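Local coordinates for glycosyl hydrolase family 2, TIM barrel domain protein (Faecalibacterium prausnitzii A2-165, PDB 6ED2) that probably hydrolyses beta-glucuronides as a gut bacterial beta-glucuronidase of glycosyl hydrolase family 2, at residues L242-T247 with Y273-V278. Residues are numbered along the deposited sequence; the frame is centred on the assembly and turned at random.
Sequences LYDGTT and YLYDLV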
ATOM      1  N   LEU A 242      35.161   7.082  41.521  1.00 31.69           N
ATOM      2  CA  LEU A 242      34.626   6.206  40.491  1.00 35.36           C
ATOM      3  C   LEU A 242      34.104   4.951  41.169  1.00 37.75           C
ATOM      4  O   LEU A 242      34.846   4.292  41.907  1.00 33.51           O
ATOM      5  CB  LEU A 242      35.692   5.865  39.452  1.00 34.79           C
ATOM      6  CG  LEU A 242      35.138   5.374  38.123  1.00 38.20           C
ATOM      7  CD1 LEU A 242      34.325   6.467  37.446  1.00 30.30           C
ATOM      8  CD2 LEU A 242      36.290   4.897  37.240  1.00 33.65           C
ATOM      9  N   TYR A 243      32.831   4.629  40.929  1.00 36.93           N
ATOM     10  CA  TYR A 243      32.183   3.479  41.545  1.00 36.61           C
ATOM     11  C   TYR A 243      31.821   2.438  40.499  1.00 37.18           C
ATOM     12  O   TYR A 243      31.326   2.773  39.416  1.00 37.42           O
ATOM     13  CB  TYR A 243      30.920   3.890  42.304  1.00 30.32           C
ATOM     14  CG  TYR A 243      31.223   4.551  43.620  1.00 32.26           C
ATOM     15  CD1 TYR A 243      31.474   5.912  43.683  1.00 29.39           C
ATOM     16  CD2 TYR A 243      31.286   3.812  44.797  1.00 35.27           C
ATOM     17  CE1 TYR A 243      31.746   6.527  44.871  1.00 35.52           C
ATOM     18  CE2 TYR A 243      31.579   4.428  46.007  1.00 34.09           C
ATOM     19  CZ  TYR A 243      31.806   5.789  46.031  1.00 35.88           C
ATOM     20  OH  TYR A 243      32.090   6.442  47.206  1.00 38.95           O
ATOM     21  N   ASP A 244      32.086   1.184  40.833  1.00 37.11           N
ATOM     22  CA  ASP A 244      31.560   0.026  40.118  1.00 35.25           C
ATOM     23  C   ASP A 244      30.491  -0.580  41.019  1.00 38.22           C
ATOM     24  O   ASP A 244      30.806  -1.337  41.942  1.00 39.51           O
ATOM     25  CB  ASP A 244      32.662  -0.977  39.816  1.00 36.82           C
ATOM     26  CG  ASP A 244      32.185  -2.112  38.939  1.00 39.69           C
ATOM     27  OD1 ASP A 244      31.033  -2.032  38.466  1.00 42.93           O
ATOM     28  OD2 ASP A 244      32.958  -3.074  38.724  1.00 44.29           O
ATOM     29  N   GLY A 245      29.234  -0.240  40.777  1.00 38.34           N
ATOM     30  CA  GLY A 245      28.220  -0.624  41.748  1.00 38.69           C
ATOM     31  C   GLY A 245      28.465   0.133  43.039  1.00 47.36           C
ATOM     32  O   GLY A 245      28.636   1.361  43.028  1.00 46.06           O
ATOM     33  N   THR A 246      28.497  -0.590  44.165  1.00 42.29           N
ATOM     34  CA  THR A 246      28.748   0.036  45.460  1.00 44.87           C
ATOM     35  C   THR A 246      30.222   0.063  45.831  1.00 43.33           C
ATOM     36  O   THR A 246      30.576   0.646  46.859  1.00 48.00           O
ATOM     37  CB  THR A 246      27.966  -0.668  46.591  1.00 52.69           C
ATOM     38  OG1 THR A 246      28.617  -1.896  46.946  1.00 47.57           O
ATOM     39  CG2 THR A 246      26.517  -0.938  46.189  1.00 45.62           C
ATOM     40  N   THR A 247      31.084  -0.545  45.029  1.00 38.75           N
ATOM     41  CA  THR A 247      32.510  -0.559  45.307  1.00 41.12           C
ATOM     42  C   THR A 247      33.166   0.658  44.666  1.00 41.45           C
ATOM     43  O   THR A 247      33.044   0.869  43.454  1.00 41.98           O
ATOM     44  CB  THR A 247      33.134  -1.834  44.760  1.00 42.90           C
ATOM     45  OG1 THR A 247      32.452  -2.959  45.317  1.00 49.48           O
ATOM     46  CG2 THR A 247      34.618  -1.901  45.129  1.00 47.49           C
ATOM     47  N   TYR A 273      30.317  -1.084  29.090  1.00 33.58           N
ATOM     48  CA  TYR A 273      30.405  -1.111  30.538  1.00 31.67           C
ATOM     49  C   TYR A 273      30.587   0.311  31.027  1.00 29.40           C
ATOM     50  O   TYR A 273      31.470   1.023  30.549  1.00 34.72           O
ATOM     51  CB  TYR A 273      31.552  -1.991  31.033  1.00 31.24           C
ATOM     52  CG  TYR A 273      31.360  -2.395  32.465  1.00 40.38           C
ATOM     53  CD1 TYR A 273      30.632  -3.533  32.785  1.00 43.49           C
ATOM     54  CD2 TYR A 273      31.868  -1.619  33.508  1.00 41.61           C
ATOM     55  CE1 TYR A 273      30.435  -3.908  34.093  1.00 46.75           C
ATOM     56  CE2 TYR A 273      31.669  -1.987  34.831  1.00 42.40           C
ATOM     57  CZ  TYR A 273      30.955  -3.140  35.114  1.00 47.92           C
ATOM     58  OH  TYR A 273      30.755  -3.540  36.418  1.00 46.17           O
ATOM     59  N   LEU A 274      29.752   0.721  31.972  1.00 31.41           N
ATOM     60  CA  LEU A 274      29.748   2.082  32.482  1.00 29.18           C
ATOM     61  C   LEU A 274      30.093   2.066  33.964  1.00 36.42           C
ATOM     62  O   LEU A 274      29.728   1.131  34.690  1.00 32.34           O
ATOM     63  CB  LEU A 274      28.380   2.754  32.252  1.00 27.41           C
ATOM     64  CG  LEU A 274      28.029   2.978  30.771  1.00 35.51           C
ATOM     65  CD1 LEU A 274      26.640   3.581  30.607  1.00 30.04           C
ATOM     66  CD2 LEU A 274      29.089   3.859  30.072  1.00 24.55           C
ATOM     67  N   TYR A 275      30.836   3.080  34.397  1.00 32.60           N
ATOM     68  CA  TYR A 275      31.159   3.313  35.794  1.00 32.92           C
ATOM     69  C   TYR A 275      30.435   4.560  36.265  1.00 29.74           C
ATOM     70  O   TYR A 275      30.108   5.446  35.477  1.00 34.25           O
ATOM     71  CB  TYR A 275      32.665   3.506  36.005  1.00 33.82           C
ATOM     72  CG  TYR A 275      33.491   2.244  35.939  1.00 33.93           C
ATOM     73  CD1 TYR A 275      33.870   1.564  37.102  1.00 34.08           C
ATOM     74  CD2 TYR A 275      33.936   1.754  34.718  1.00 33.57           C
ATOM     75  CE1 TYR A 275      34.659   0.410  37.037  1.00 34.92           C
ATOM     76  CE2 TYR A 275      34.719   0.618  34.640  1.00 34.49           C
ATOM     77  CZ  TYR A 275      35.075  -0.056  35.799  1.00 34.03           C
ATOM     78  OH  TYR A 275      35.853  -1.187  35.695  1.00 35.17           O
ATOM     79  N   ASP A 276      30.221   4.650  37.564  1.00 32.38           N
ATOM     80  CA  ASP A 276      29.532   5.796  38.140  1.00 32.39           C
ATOM     81  C   ASP A 276      30.569   6.798  38.627  1.00 33.58           C
ATOM     82  O   ASP A 276      31.461   6.448  39.409  1.00 34.95           O
ATOM     83  CB  ASP A 276      28.602   5.363  39.269  1.00 36.17           C
ATOM     84  CG  ASP A 276      27.443   4.522  38.768  1.00 37.56           C
ATOM     85  OD1 ASP A 276      26.681   5.014  37.915  1.00 45.09           O
ATOM     86  OD2 ASP A 276      27.309   3.364  39.205  1.00 45.89           O
ATOM     87  N   LEU A 277      30.454   8.032  38.152  1.00 29.35           N
ATOM     88  CA  LEU A 277      31.387   9.094  38.477  1.00 31.00           C
ATOM     89  C   LEU A 277      30.732  10.026  39.485  1.00 30.09           C
ATOM     90  O   LEU A 277      29.598  10.469  39.276  1.00 30.89           O
ATOM     91  CB  LEU A 277      31.784   9.858  37.208  1.00 32.76           C
ATOM     92  CG  LEU A 277      32.843  10.962  37.307  1.00 30.99           C
ATOM     93  CD1 LEU A 277      34.188  10.380  37.722  1.00 24.66           C
ATOM     94  CD2 LEU A 277      32.981  11.662  35.982  1.00 30.27           C
ATOM     95  N   VAL A 278      31.442  10.321  40.573  1.00 28.84           N
ATOM     96  CA  VAL A 278      30.954  11.216  41.618  1.00 29.06           C
ATOM     97  C   VAL A 278      31.936  12.370  41.759  1.00 28.67           C
ATOM     98  O   VAL A 278      33.079  12.170  42.187  1.00 28.94           O
ATOM     99  CB  VAL A 278      30.784  10.488  42.957  1.00 33.26           C
ATOM    100  CG1 VAL A 278      30.258  11.444  44.030  1.00 27.37           C
ATOM    101  CG2 VAL A 278      29.877   9.294  42.785  1.00 25.30           C
TER
HETATM  102  O   HOH W   1      35.823  -2.996  38.142  1.00 45.47           O
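Tyr243 and Asp276 form an antiparallel hydrogen-bonded pair: Tyr243 N gives a nearly straight bond to Asp276 O (2.7 Å, 169°), and Asp276 N returns one to Tyr243 O (2.9 Å). Leu242 and Leu277 make the adjoining non-hydrogen-bonded pair. A type II' turn from Asp244 to Thr247, with Gly245 at positive phi, closes the hairpin to strand 247-253. The CD1 methyls of Leu242 and Leu277 meet on one face, where Leu242 CD1 also packs on Tyr275 CB at 3.7 Å. On the other, Val278 CG2 lies 3.8 Å from Tyr243 CD1. Asp244 turns its CG away from its backbone N (chi1 -173°), which brings OD1 to Tyr273 OH; this 2.6 Å bond arrives on the syn side of the carboxylate, whose plane stands 86° from the ring. Asp244 CB rests obliquely against Tyr275 CE1, while OD2 takes a bond from a water that bridges to Tyr275 OH, itself held by Arg265 N. With an alanine here, Tyr273 OH would probably lose its acceptor and the water its carboxylate. The contact joins the sheet's two central strands, of which 238-244 carries the magnesium ligands Thr239 and Glu241; beside the turn, the Asp244 carboxylate ties the strand end to both tyrosines.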